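Local coordinates for OBG-type G domain-containing protein (Pyrococcus horikoshii, PDB 2E87), which is of unknown cellular function but binds GDP and is probably an Obg-type GTP-binding protein related to NOG1, at residues N288-A293 and K319-D324; F304-E307 and N311-K314; P256-G261 and E295-R300; Y216-T221 and E328-T333. All blocks are in the same frame, centred on the assembly; numbering follows the deposited sequence.

Contact 1. Residues N288-A293 and K319-D324. With GDP (guanosine-5'-diphosphate), chain F.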
loop_
_atom_site.group_PDB
_atom_site.type_symbol
_atom_site.label_atom_id
_atom_site.label_comp_id
_atom_site.label_asym_id
_atom_site.label_seq_id
_atom_site.Cartn_x
_atom_site.Cartn_y
_atom_site.Cartn_z
ATOM N N ASN A 288 23.580 21.562 -9.607
ATOM C CA ASN A 288 23.850 20.894 -10.881
ATOM C C ASN A 288 24.142 21.824 -12.044
ATOM O O ASN A 288 24.124 23.038 -11.893
ATOM C CB ASN A 288 22.665 19.990 -11.228
ATOM C CG ASN A 288 23.019 18.908 -12.241
ATOM O OD1 ASN A 288 24.099 18.307 -12.190
ATOM N ND2 ASN A 288 22.094 18.635 -13.150
ATOM N N LYS A 289 24.405 21.240 -13.212
ATOM C CA LYS A 289 24.725 22.017 -14.412
ATOM C C LYS A 289 25.927 22.969 -14.224
ATOM O O LYS A 289 25.951 24.048 -14.809
ATOM C CB LYS A 289 23.513 22.852 -14.872
ATOM C CG LYS A 289 22.519 22.152 -15.790
ATOM C CD LYS A 289 21.436 21.442 -15.016
ATOM C CE LYS A 289 20.393 20.852 -15.963
ATOM N NZ LYS A 289 19.546 21.890 -16.614
ATOM N N ILE A 290 26.914 22.594 -13.416
ATOM C CA ILE A 290 28.063 23.478 -13.232
ATOM C C ILE A 290 28.888 23.612 -14.518
ATOM O O ILE A 290 29.655 24.562 -14.673
ATOM C CB ILE A 290 29.003 22.988 -12.112
ATOM C CG1 ILE A 290 29.512 21.581 -12.429
ATOM C CG2 ILE A 290 28.289 23.032 -10.785
ATOM C CD1 ILE A 290 30.456 21.038 -11.385
ATOM N N ASP A 291 28.722 22.660 -15.435
ATOM C CA ASP A 291 29.452 22.656 -16.703
ATOM C C ASP A 291 28.946 23.702 -17.701
ATOM O O ASP A 291 29.621 24.011 -18.685
ATOM C CB ASP A 291 29.369 21.267 -17.350
ATOM C CG ASP A 291 27.937 20.855 -17.670
ATOM O OD1 ASP A 291 27.117 20.800 -16.733
ATOM O OD2 ASP A 291 27.628 20.588 -18.851
ATOM N N VAL A 292 27.760 24.245 -17.447
ATOM C CA VAL A 292 27.169 25.234 -18.342
ATOM C C VAL A 292 26.616 26.429 -17.564
ATOM O O VAL A 292 26.131 27.395 -18.147
ATOM C CB VAL A 292 26.034 24.588 -19.189
ATOM C CG1 VAL A 292 25.497 25.574 -20.195
ATOM C CG2 VAL A 292 26.564 23.365 -19.919
ATOM N N ALA A 293 26.713 26.369 -16.242
ATOM C CA ALA A 293 26.206 27.442 -15.395
ATOM C C ALA A 293 27.122 28.666 -15.365
ATOM O O ALA A 293 28.332 28.556 -15.575
ATOM C CB ALA A 293 25.987 26.918 -13.975
ATOM N N LYS A 319 27.991 15.011 -16.985
ATOM C CA LYS A 319 29.378 14.637 -17.191
ATOM C C LYS A 319 30.066 13.870 -16.067
ATOM O O LYS A 319 31.254 13.564 -16.170
ATOM C CB LYS A 319 30.186 15.881 -17.544
ATOM C CG LYS A 319 29.794 16.471 -18.878
ATOM C CD LYS A 319 30.713 17.610 -19.244
ATOM C CE LYS A 319 30.412 18.139 -20.626
ATOM N NZ LYS A 319 31.243 19.342 -20.894
ATOM N N GLY A 320 29.338 13.553 -15.000
ATOM C CA GLY A 320 29.945 12.802 -13.916
ATOM C C GLY A 320 30.801 13.614 -12.967
ATOM O O GLY A 320 31.357 13.068 -12.006
ATOM N N THR A 321 30.916 14.913 -13.227
ATOM C CA THR A 321 31.703 15.799 -12.372
ATOM C C THR A 321 31.020 15.889 -10.998
ATOM O O THR A 321 29.924 16.441 -10.887
ATOM C CB THR A 321 31.797 17.249 -12.974
ATOM O OG1 THR A 321 32.236 17.192 -14.340
ATOM C CG2 THR A 321 32.785 18.104 -12.181
ATOM N N GLY A 322 31.643 15.332 -9.960
ATOM C CA GLY A 322 31.064 15.422 -8.627
ATOM C C GLY A 322 30.131 14.311 -8.165
ATOM O O GLY A 322 29.821 14.231 -6.975
ATOM N N ILE A 323 29.678 13.461 -9.085
ATOM C CA ILE A 323 28.782 12.358 -8.737
ATOM C C ILE A 323 29.338 11.533 -7.584
ATOM O O ILE A 323 28.605 11.148 -6.667
ATOM C CB ILE A 323 28.539 11.434 -9.951
ATOM C CG1 ILE A 323 27.841 12.226 -11.057
ATOM C CG2 ILE A 323 27.698 10.245 -9.554
ATOM C CD1 ILE A 323 26.658 13.038 -10.573
ATOM N N ASP A 324 30.640 11.279 -7.618
ATOM C CA ASP A 324 31.280 10.506 -6.564
ATOM C C ASP A 324 31.240 11.252 -5.232
ATOM O O ASP A 324 31.236 10.639 -4.168
ATOM C CB ASP A 324 32.714 10.158 -6.971
ATOM C CG ASP A 324 32.760 9.300 -8.234
ATOM O OD1 ASP A 324 32.268 8.147 -8.190
ATOM O OD2 ASP A 324 33.273 9.781 -9.272
HETATM P PB GDP F . 14.523 15.905 -14.342
HETATM O O1B GDP F . 13.298 16.343 -15.123
HETATM O O2B GDP F . 14.785 16.849 -13.054
HETATM O O3B GDP F . 14.769 14.402 -14.185
HETATM O O3A GDP F . 15.708 16.351 -15.311
HETATM P PA GDP F . 16.633 15.448 -16.282
HETATM O O1A GDP F . 17.407 14.437 -15.510
HETATM O O2A GDP F . 15.686 14.726 -17.380
HETATM O "O5'" GDP F . 17.658 16.462 -16.993
HETATM C "C5'" GDP F . 16.900 17.411 -17.768
HETATM C "C4'" GDP F . 17.751 17.918 -18.947
HETATM O "O4'" GDP F . 19.003 18.510 -18.433
HETATM C "C3'" GDP F . 18.232 16.831 -19.909
HETATM O "O3'" GDP F . 18.212 16.862 -21.339
HETATM C "C2'" GDP F . 19.542 16.356 -19.251
HETATM O "O2'" GDP F . 20.377 15.811 -20.292
HETATM C "C1'" GDP F . 20.141 17.712 -18.942
HETATM N N9 GDP F . 21.182 17.655 -17.905
HETATM C C8 GDP F . 21.195 16.879 -16.775
HETATM N N7 GDP F . 22.286 17.097 -16.089
HETATM C C5 GDP F . 23.038 18.025 -16.729
HETATM C C6 GDP F . 24.309 18.654 -16.473
HETATM O O6 GDP F . 24.964 18.369 -15.475
HETATM N N1 GDP F . 24.768 19.585 -17.376
HETATM C C2 GDP F . 24.026 19.909 -18.508
HETATM N N2 GDP F . 24.509 20.838 -19.389
HETATM N N3 GDP F . 22.859 19.332 -18.754
HETATM C C4 GDP F . 22.333 18.398 -17.904
#

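Contact 2. Residues F304-E307 and N311-K314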
loop_
_atom_site.group_PDB
_atom_site.type_symbol
_atom_site.label_atom_id
_atom_site.label_comp_id
_atom_site.label_asym_id
_atom_site.label_seq_id
_atom_site.Cartn_x
_atom_site.Cartn_y
_atom_site.Cartn_z
ATOM N N PHE A 304 22.941 31.681 -0.465
ATOM C CA PHE A 304 21.627 31.306 0.055
ATOM C C PHE A 304 21.649 29.976 0.800
ATOM O O PHE A 304 21.132 29.866 1.914
ATOM C CB PHE A 304 20.624 31.200 -1.095
ATOM C CG PHE A 304 19.348 30.507 -0.721
ATOM C CD1 PHE A 304 18.393 31.148 0.050
ATOM C CD2 PHE A 304 19.111 29.204 -1.126
ATOM C CE1 PHE A 304 17.216 30.499 0.413
ATOM C CE2 PHE A 304 17.940 28.547 -0.768
ATOM C CZ PHE A 304 16.991 29.195 0.002
ATOM N N VAL A 305 22.237 28.963 0.168
ATOM C CA VAL A 305 22.307 27.633 0.758
ATOM C C VAL A 305 23.029 27.611 2.090
ATOM O O VAL A 305 22.481 27.159 3.092
ATOM C CB VAL A 305 23.001 26.634 -0.182
ATOM C CG1 VAL A 305 23.193 25.303 0.530
ATOM C CG2 VAL A 305 22.173 26.440 -1.432
ATOM N N LYS A 306 24.265 28.093 2.102
ATOM C CA LYS A 306 25.032 28.101 3.335
ATOM C C LYS A 306 24.309 28.875 4.431
ATOM O O LYS A 306 24.470 28.577 5.611
ATOM C CB LYS A 306 26.437 28.653 3.073
ATOM C CG LYS A 306 27.268 27.686 2.235
ATOM C CD LYS A 306 28.596 28.253 1.775
ATOM C CE LYS A 306 29.352 27.219 0.939
ATOM N NZ LYS A 306 30.618 27.734 0.346
ATOM N N GLU A 307 23.487 29.841 4.040
ATOM C CA GLU A 307 22.735 30.624 5.009
ATOM C C GLU A 307 21.647 29.794 5.679
ATOM O O GLU A 307 21.140 30.169 6.735
ATOM C CB GLU A 307 22.100 31.844 4.343
ATOM C CG GLU A 307 23.104 32.872 3.866
ATOM C CD GLU A 307 22.436 34.116 3.322
ATOM O OE1 GLU A 307 21.654 34.736 4.075
ATOM O OE2 GLU A 307 22.692 34.471 2.148
ATOM N N ASN A 311 25.726 22.687 3.473
ATOM C CA ASN A 311 26.946 22.742 2.693
ATOM C C ASN A 311 26.658 21.975 1.402
ATOM O O ASN A 311 26.667 20.739 1.375
ATOM C CB ASN A 311 28.089 22.095 3.483
ATOM C CG ASN A 311 29.468 22.449 2.935
ATOM O OD1 ASN A 311 30.488 22.212 3.593
ATOM N ND2 ASN A 311 29.505 23.010 1.725
ATOM N N PRO A 312 26.389 22.707 0.315
ATOM C CA PRO A 312 26.086 22.129 -0.992
ATOM C C PRO A 312 27.270 21.490 -1.704
ATOM O O PRO A 312 28.428 21.777 -1.406
ATOM C CB PRO A 312 25.537 23.320 -1.765
ATOM C CG PRO A 312 26.380 24.437 -1.254
ATOM C CD PRO A 312 26.393 24.178 0.241
ATOM N N ILE A 313 26.953 20.617 -2.650
ATOM C CA ILE A 313 27.954 19.937 -3.446
ATOM C C ILE A 313 27.746 20.357 -4.900
ATOM O O ILE A 313 26.656 20.185 -5.453
ATOM C CB ILE A 313 27.793 18.412 -3.358
ATOM C CG1 ILE A 313 27.969 17.952 -1.911
ATOM C CG2 ILE A 313 28.780 17.731 -4.291
ATOM C CD1 ILE A 313 27.761 16.465 -1.706
ATOM N N LYS A 314 28.782 20.923 -5.512
ATOM C CA LYS A 314 28.707 21.341 -6.907
ATOM C C LYS A 314 28.900 20.108 -7.801
ATOM O O LYS A 314 29.780 19.292 -7.543
ATOM C CB LYS A 314 29.779 22.403 -7.161
ATOM C CG LYS A 314 29.457 23.712 -6.447
ATOM C CD LYS A 314 30.617 24.714 -6.418
ATOM C CE LYS A 314 31.643 24.393 -5.319
ATOM N NZ LYS A 314 32.739 25.418 -5.230
#

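Contact 3. Residues P256-G261 and E295-R300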
loop_
_atom_site.group_PDB
_atom_site.type_symbol
_atom_site.label_atom_id
_atom_site.label_comp_id
_atom_site.label_asym_id
_atom_site.label_seq_id
_atom_site.Cartn_x
_atom_site.Cartn_y
_atom_site.Cartn_z
ATOM N N PRO A 256 21.422 26.364 -11.443
ATOM C CA PRO A 256 21.813 27.779 -11.541
ATOM C C PRO A 256 21.790 28.379 -12.945
ATOM O O PRO A 256 21.730 29.589 -13.095
ATOM C CB PRO A 256 23.217 27.794 -10.940
ATOM C CG PRO A 256 23.220 26.625 -10.025
ATOM C CD PRO A 256 22.493 25.575 -10.817
ATOM N N SER A 257 21.844 27.530 -13.963
ATOM C CA SER A 257 21.839 27.981 -15.350
ATOM C C SER A 257 20.436 28.431 -15.787
ATOM O O SER A 257 20.277 29.220 -16.724
ATOM C CB SER A 257 22.286 26.839 -16.258
ATOM O OG SER A 257 21.171 26.017 -16.598
ATOM N N GLU A 258 19.430 27.900 -15.103
ATOM C CA GLU A 258 18.034 28.187 -15.381
ATOM C C GLU A 258 17.620 27.585 -16.717
ATOM O O GLU A 258 16.545 27.882 -17.229
ATOM C CB GLU A 258 17.760 29.700 -15.329
ATOM C CG GLU A 258 18.019 30.304 -13.941
ATOM C CD GLU A 258 17.784 31.814 -13.856
ATOM O OE1 GLU A 258 17.506 32.442 -14.886
ATOM O OE2 GLU A 258 17.882 32.374 -12.746
ATOM N N HIS A 259 18.458 26.716 -17.278
ATOM C CA HIS A 259 18.102 26.085 -18.550
ATOM C C HIS A 259 16.916 25.157 -18.345
ATOM O O HIS A 259 16.217 24.812 -19.295
ATOM C CB HIS A 259 19.286 25.319 -19.132
ATOM C CG HIS A 259 20.434 26.201 -19.517
ATOM N ND1 HIS A 259 21.686 25.708 -19.818
ATOM C CD2 HIS A 259 20.525 27.547 -19.623
ATOM C CE1 HIS A 259 22.498 26.714 -20.088
ATOM N NE2 HIS A 259 21.819 27.840 -19.975
ATOM N N CYS A 260 16.687 24.752 -17.099
ATOM C CA CYS A 260 15.541 23.904 -16.780
ATOM C C CYS A 260 14.237 24.656 -17.106
ATOM O O CYS A 260 13.183 24.042 -17.284
ATOM C CB CYS A 260 15.561 23.536 -15.301
ATOM S SG CYS A 260 15.602 24.988 -14.210
ATOM N N GLY A 261 14.325 25.988 -17.176
ATOM C CA GLY A 261 13.166 26.805 -17.482
ATOM C C GLY A 261 12.510 27.400 -16.243
ATOM O O GLY A 261 11.320 27.681 -16.237
ATOM N N GLU A 295 28.909 31.624 -13.317
ATOM C CA GLU A 295 29.399 31.904 -11.972
ATOM C C GLU A 295 28.525 32.878 -11.193
ATOM O O GLU A 295 28.447 32.809 -9.967
ATOM C CB GLU A 295 30.820 32.462 -12.033
ATOM C CG GLU A 295 31.867 31.417 -12.320
ATOM C CD GLU A 295 31.856 30.316 -11.282
ATOM O OE1 GLU A 295 32.118 30.610 -10.095
ATOM O OE2 GLU A 295 31.576 29.156 -11.656
ATOM N N GLU A 296 27.868 33.787 -11.905
ATOM C CA GLU A 296 27.025 34.777 -11.253
ATOM C C GLU A 296 25.974 34.174 -10.327
ATOM O O GLU A 296 25.971 34.447 -9.127
ATOM C CB GLU A 296 26.342 35.668 -12.295
ATOM C CG GLU A 296 25.405 36.698 -11.680
ATOM C CD GLU A 296 25.978 37.314 -10.413
ATOM O OE1 GLU A 296 27.095 37.872 -10.473
ATOM O OE2 GLU A 296 25.312 37.236 -9.356
ATOM N N ASN A 297 25.080 33.361 -10.883
ATOM C CA ASN A 297 24.030 32.745 -10.079
ATOM C C ASN A 297 24.587 31.811 -9.006
ATOM O O ASN A 297 24.167 31.874 -7.850
ATOM C CB ASN A 297 23.047 31.975 -10.970
ATOM C CG ASN A 297 22.140 32.893 -11.782
ATOM O OD1 ASN A 297 21.368 33.685 -11.229
ATOM N ND2 ASN A 297 22.226 32.784 -13.103
ATOM N N ILE A 298 25.536 30.957 -9.392
ATOM C CA ILE A 298 26.144 30.003 -8.464
ATOM C C ILE A 298 26.588 30.652 -7.152
ATOM O O ILE A 298 26.591 30.003 -6.101
ATOM C CB ILE A 298 27.365 29.296 -9.099
ATOM C CG1 ILE A 298 26.944 28.569 -10.377
ATOM C CG2 ILE A 298 27.963 28.297 -8.109
ATOM C CD1 ILE A 298 28.056 27.755 -11.017
ATOM N N LYS A 299 26.969 31.926 -7.216
ATOM C CA LYS A 299 27.403 32.652 -6.029
ATOM C C LYS A 299 26.199 32.905 -5.143
ATOM O O LYS A 299 26.264 32.724 -3.927
ATOM C CB LYS A 299 28.051 33.990 -6.411
ATOM C CG LYS A 299 29.459 33.870 -6.988
ATOM C CD LYS A 299 30.110 35.239 -7.181
ATOM C CE LYS A 299 31.568 35.122 -7.625
ATOM N NZ LYS A 299 32.272 36.440 -7.600
ATOM N N ARG A 300 25.100 33.327 -5.764
ATOM C CA ARG A 300 23.870 33.597 -5.034
ATOM C C ARG A 300 23.362 32.314 -4.396
ATOM O O ARG A 300 22.926 32.313 -3.245
ATOM C CB ARG A 300 22.795 34.158 -5.970
ATOM C CG ARG A 300 21.420 34.252 -5.312
ATOM C CD ARG A 300 21.447 35.152 -4.074
ATOM N NE ARG A 300 20.337 34.890 -3.158
ATOM C CZ ARG A 300 19.052 34.912 -3.496
ATOM N NH1 ARG A 300 18.696 35.184 -4.745
ATOM N NH2 ARG A 300 18.120 34.667 -2.581
#

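Contact 4. Residues Y216-T221 and E328-T333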
loop_
_atom_site.group_PDB
_atom_site.type_symbol
_atom_site.label_atom_id
_atom_site.label_comp_id
_atom_site.label_asym_id
_atom_site.label_seq_id
_atom_site.Cartn_x
_atom_site.Cartn_y
_atom_site.Cartn_z
ATOM N N TYR A 216 21.393 0.831 -1.187
ATOM C CA TYR A 216 20.772 2.136 -0.999
ATOM C C TYR A 216 19.784 2.353 -2.118
ATOM O O TYR A 216 20.123 2.206 -3.290
ATOM C CB TYR A 216 21.805 3.254 -1.019
ATOM C CG TYR A 216 22.780 3.161 0.110
ATOM C CD1 TYR A 216 23.926 2.389 -0.004
ATOM C CD2 TYR A 216 22.535 3.806 1.321
ATOM C CE1 TYR A 216 24.804 2.253 1.057
ATOM C CE2 TYR A 216 23.406 3.673 2.385
ATOM C CZ TYR A 216 24.543 2.890 2.244
ATOM O OH TYR A 216 25.419 2.730 3.294
ATOM N N GLN A 217 18.554 2.683 -1.758
ATOM C CA GLN A 217 17.532 2.916 -2.760
ATOM C C GLN A 217 17.495 4.404 -3.179
ATOM O O GLN A 217 17.591 5.297 -2.343
ATOM C CB GLN A 217 16.170 2.482 -2.212
ATOM C CG GLN A 217 15.086 2.441 -3.265
ATOM C CD GLN A 217 13.771 1.927 -2.729
ATOM O OE1 GLN A 217 13.202 2.485 -1.783
ATOM N NE2 GLN A 217 13.273 0.857 -3.332
ATOM N N ILE A 218 17.356 4.655 -4.477
ATOM C CA ILE A 218 17.297 6.019 -4.999
ATOM C C ILE A 218 16.023 6.204 -5.830
ATOM O O ILE A 218 15.745 5.403 -6.717
ATOM C CB ILE A 218 18.491 6.342 -5.950
ATOM C CG1 ILE A 218 19.816 5.788 -5.398
ATOM C CG2 ILE A 218 18.597 7.845 -6.134
ATOM C CD1 ILE A 218 20.257 6.395 -4.081
ATOM N N ILE A 219 15.250 7.249 -5.540
ATOM C CA ILE A 219 14.045 7.539 -6.320
ATOM C C ILE A 219 13.988 9.020 -6.650
ATOM O O ILE A 219 14.531 9.847 -5.923
ATOM C CB ILE A 219 12.728 7.198 -5.568
ATOM C CG1 ILE A 219 12.549 8.128 -4.374
ATOM C CG2 ILE A 219 12.739 5.762 -5.104
ATOM C CD1 ILE A 219 11.206 7.975 -3.683
ATOM N N ASP A 220 13.366 9.357 -7.774
ATOM C CA ASP A 220 13.197 10.771 -8.108
ATOM C C ASP A 220 11.712 11.086 -7.938
ATOM O O ASP A 220 10.884 10.176 -7.787
ATOM C CB ASP A 220 13.703 11.116 -9.518
ATOM C CG ASP A 220 13.048 10.310 -10.609
ATOM O OD1 ASP A 220 12.213 9.421 -10.324
ATOM O OD2 ASP A 220 13.391 10.579 -11.776
ATOM N N THR A 221 11.360 12.362 -7.961
ATOM C CA THR A 221 9.982 12.720 -7.702
ATOM C C THR A 221 9.239 13.534 -8.746
ATOM O O THR A 221 8.495 14.457 -8.407
ATOM C CB THR A 221 9.925 13.451 -6.369
ATOM O OG1 THR A 221 10.782 14.597 -6.419
ATOM C CG2 THR A 221 10.398 12.532 -5.250
ATOM N N GLU A 328 29.454 9.468 -2.103
ATOM C CA GLU A 328 30.220 9.459 -0.867
ATOM C C GLU A 328 29.368 10.016 0.255
ATOM O O GLU A 328 29.231 9.403 1.311
ATOM C CB GLU A 328 31.471 10.336 -0.997
ATOM C CG GLU A 328 32.693 9.714 -1.672
ATOM C CD GLU A 328 33.825 10.738 -1.872
ATOM O OE1 GLU A 328 34.187 11.447 -0.897
ATOM O OE2 GLU A 328 34.353 10.831 -3.005
ATOM N N GLU A 329 28.806 11.197 0.019
ATOM C CA GLU A 329 27.991 11.863 1.024
ATOM C C GLU A 329 26.731 11.063 1.384
ATOM O O GLU A 329 26.271 11.116 2.531
ATOM C CB GLU A 329 27.624 13.272 0.542
ATOM C CG GLU A 329 26.887 14.121 1.563
ATOM C CD GLU A 329 27.637 14.236 2.879
ATOM O OE1 GLU A 329 28.863 14.492 2.846
ATOM O OE2 GLU A 329 27.002 14.080 3.945
ATOM N N ILE A 330 26.179 10.331 0.414
ATOM C CA ILE A 330 24.983 9.518 0.656
ATOM C C ILE A 330 25.359 8.443 1.653
ATOM O O ILE A 330 24.696 8.255 2.668
ATOM C CB ILE A 330 24.493 8.828 -0.630
ATOM C CG1 ILE A 330 23.892 9.867 -1.570
ATOM C CG2 ILE A 330 23.514 7.708 -0.294
ATOM C CD1 ILE A 330 23.443 9.290 -2.901
ATOM N N ILE A 331 26.446 7.749 1.341
ATOM C CA ILE A 331 26.962 6.678 2.174
ATOM C C ILE A 331 27.275 7.136 3.585
ATOM O O ILE A 331 26.947 6.452 4.548
ATOM C CB ILE A 331 28.226 6.085 1.554
ATOM C CG1 ILE A 331 27.866 5.403 0.233
ATOM C CG2 ILE A 331 28.866 5.116 2.531
ATOM C CD1 ILE A 331 28.987 5.330 -0.751
ATOM N N LYS A 332 27.905 8.294 3.718
ATOM C CA LYS A 332 28.237 8.797 5.042
ATOM C C LYS A 332 26.987 9.105 5.856
ATOM O O LYS A 332 26.969 8.947 7.075
ATOM C CB LYS A 332 29.093 10.061 4.933
ATOM C CG LYS A 332 29.302 10.767 6.263
ATOM C CD LYS A 332 30.059 12.071 6.097
ATOM C CE LYS A 332 30.297 12.734 7.453
ATOM N NZ LYS A 332 31.116 13.967 7.307
ATOM N N THR A 333 25.939 9.545 5.170
ATOM C CA THR A 333 24.693 9.905 5.829
ATOM C C THR A 333 23.826 8.707 6.164
ATOM O O THR A 333 23.207 8.662 7.225
ATOM C CB THR A 333 23.840 10.852 4.942
ATOM O OG1 THR A 333 24.597 12.028 4.622
ATOM C CG2 THR A 333 22.558 11.258 5.662
#

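Contact 1. Residues N288-A293 and K319-D324
Ile290 and Thr321 form the apolar part of this contact. Ile290 CD1 meets Thr321 CG2 at 3.8 Å, methyl against methyl, with the two side chains crossing obliquely. The charged part is looser. Lys319 is extended and only its end nears Asp291, with NZ 4.3 Å from Asp291 OD2, too long for a salt bridge. Segment 288-293 carries one base-reading motif of a P-loop GTPase, and segment 319-324 directly follows another. Asn288-Lys289-Ile290-Asp291 is the NKxD signature (G4); Ser316, Ala317 and Leu318 belong to G5. The polar bonds read guanine. Asp291 accepts GDP N1 at OD1 (2.7 Å, 173° at the hydrogen) and GDP N2 at OD2 (3.2 Å, 137°). Its chi1 of 61° turns the carboxylate toward these two donors. Asn288 ND2 lies 3.3 Å from GDP N7, while it donates to Val178 O; Asn288 OD1 accepts from Ala317 N. Packing on the ligand falls to Lys289. Its CG, CD and CE pass along the base, with CE 3.7 Å from GDP C4, and NZ forms a salt bridge with Asp255. With an alanine here, this part of the base would probably be uncovered and Asp255 left without its charged mate.

Contact 2. Residues F304-E307 and N311-K314
Pro312 packs its ring against Val305 and Lys306 near the end of helix 295-307. The contact closes a beta-alpha-beta unit of the GTPase fold, made of strand 283-287, this helix and the short edge strand 313-314. Only three residues separate the two segments, so the chain leaves the helix and turns back at once along its side. The ring of Pro312 can be followed atom by atom. CB lies 3.8 Å from Val305 CG1. CG is just as near to the same methyl and also approaches Val305 CB, at 4.2 Å. CD makes the closest approach, 3.4 Å to Val305 CG1, and it also comes to 4.1 Å from Lys306 CG. One methyl thus meets three ring carbons. Val305 can present it because CG1 stands anti to the backbone N (chi1 174°). Val305 and Pro312 lie antiparallel, side by side, while the chain of Lys306 runs roughly perpendicular to that of Pro312. Both Val305 and Pro312 also touch Val285 of the central sheet, and Pro312 reaches Ile287 as well. Cutting the ring of Pro312 back to an alanine removes CG and CD and is likely to open a gap beside Val305 CG1. Beyond the proline little touches. Lys306 and Lys314 hold their NZ atoms 6.4 Å apart, and each makes a long, weak ion pair with Glu302. Lys306 CE passes 4.3 Å from Asn311 ND2.

Contact 3. Residues P256-G261 and E295-R300
Pro256 and Asn297 bring the two backbones nearest, with CA atoms 5.6 Å apart, where a loop meets the start of a helix. In the P-loop GTPase fold of this protein, the loop follows strand 249-254 and the helix is 295-307. Within the loop, Ser257 OG accepts from His259 N at 2.9 Å, which makes an ST turn, and it also bonds to Asp255. It runs into a type I beta turn from Glu258 to Gly261. The proline carries the apolar contact. Its CB lies 3.8 Å from Ile298 CG1 and 4.2 Å from Asn297 CB, so it sits against two successive residues of the helix. Asn297 has its CG anti to the carbonyl carbon (chi1 -73°), and the amide reaches back to the loop. There ND2 stands 3.2 Å from Pro256 O. Glu258 runs nearly perpendicular to Asn297, with the carboxylate and amide planes 36° apart. The stronger partner of this carboxylate is Leu264 N, at the start of helix 264-277, which bonds to OE2. The same OE2 comes to 4.0 Å from Asn297 OD1.

Contact 4. Residues Y216-T221 and E328-T333
Tyr216 meets Ile330 and Ile331 obliquely, one ring against two successive residues of the helix. Its CD2 is 4.3 Å from Ile330 CG2, and its CE1 is 4.5 Å from Ile331 CG1. Further out, the hydroxyl OH comes to 4.3 Å from Ile331 CG2. The ring gets there because CG stands anti to the carbonyl carbon (chi1 -64°), on a CB that already points at the helix. Phe209 of the neighbouring strand 204-211 meets the Tyr216 ring at a shallow angle and also touches Ile330. Two residues along the strand, on the same face, Ile218 sends its CD1 to 4.5 Å from Ile330 CD1. None of these contacts is tight. They are mostly apolar and spread over several atoms. Strand 214-220 belongs to the central sheet of the P-loop GTPase fold, and helix 323-350 covers one face of it. The axes of segments 216-220 and 328-333 come within 10.8 Å, their directions 123° apart. Helix 180-187, which begins at the end of the P-loop, joins the same core: Leu184 touches Ile218 and Leu187 touches Ile330. The strand ends at Asp220, which with Thr221 opens the DxxG (G3) motif. There the carboxylate of Asp220 bonds to Asn205 and touches Lys180 and Ser181. On the helix, Glu329 O takes two bonds, from Thr333 N at 3.1 Å and from Thr333 OG1 at 2.8 Å. They arrive from opposite faces of the carbonyl plane, with OG1 tilted 23° from it.

How the contacts relate
All four contacts lie in the GTPase domain, on the same side of the chain's centre. Contact 1 holds the guanine end of GDP. Contact 3 backs it, their centres 13 Å apart: Asn288 O lies 3.2 Å from Pro256 CD, and Ala293 CB lies 3.7 Å from Ile298 CD1. The side chain of Pro256 is about 9 Å from GDP. Contacts 2 and 3 use the two ends of helix 295-307. Contact 2 touches contact 1 through Ile290 CG2 and Lys314 CB (4.0 Å), and contact 4 through Ile313 CD1 and Glu329 CB (3.9 Å). Helix 323-350 links contacts 1 and 4, whose centres are 17 Å apart. Contacts 3 and 4 do not touch.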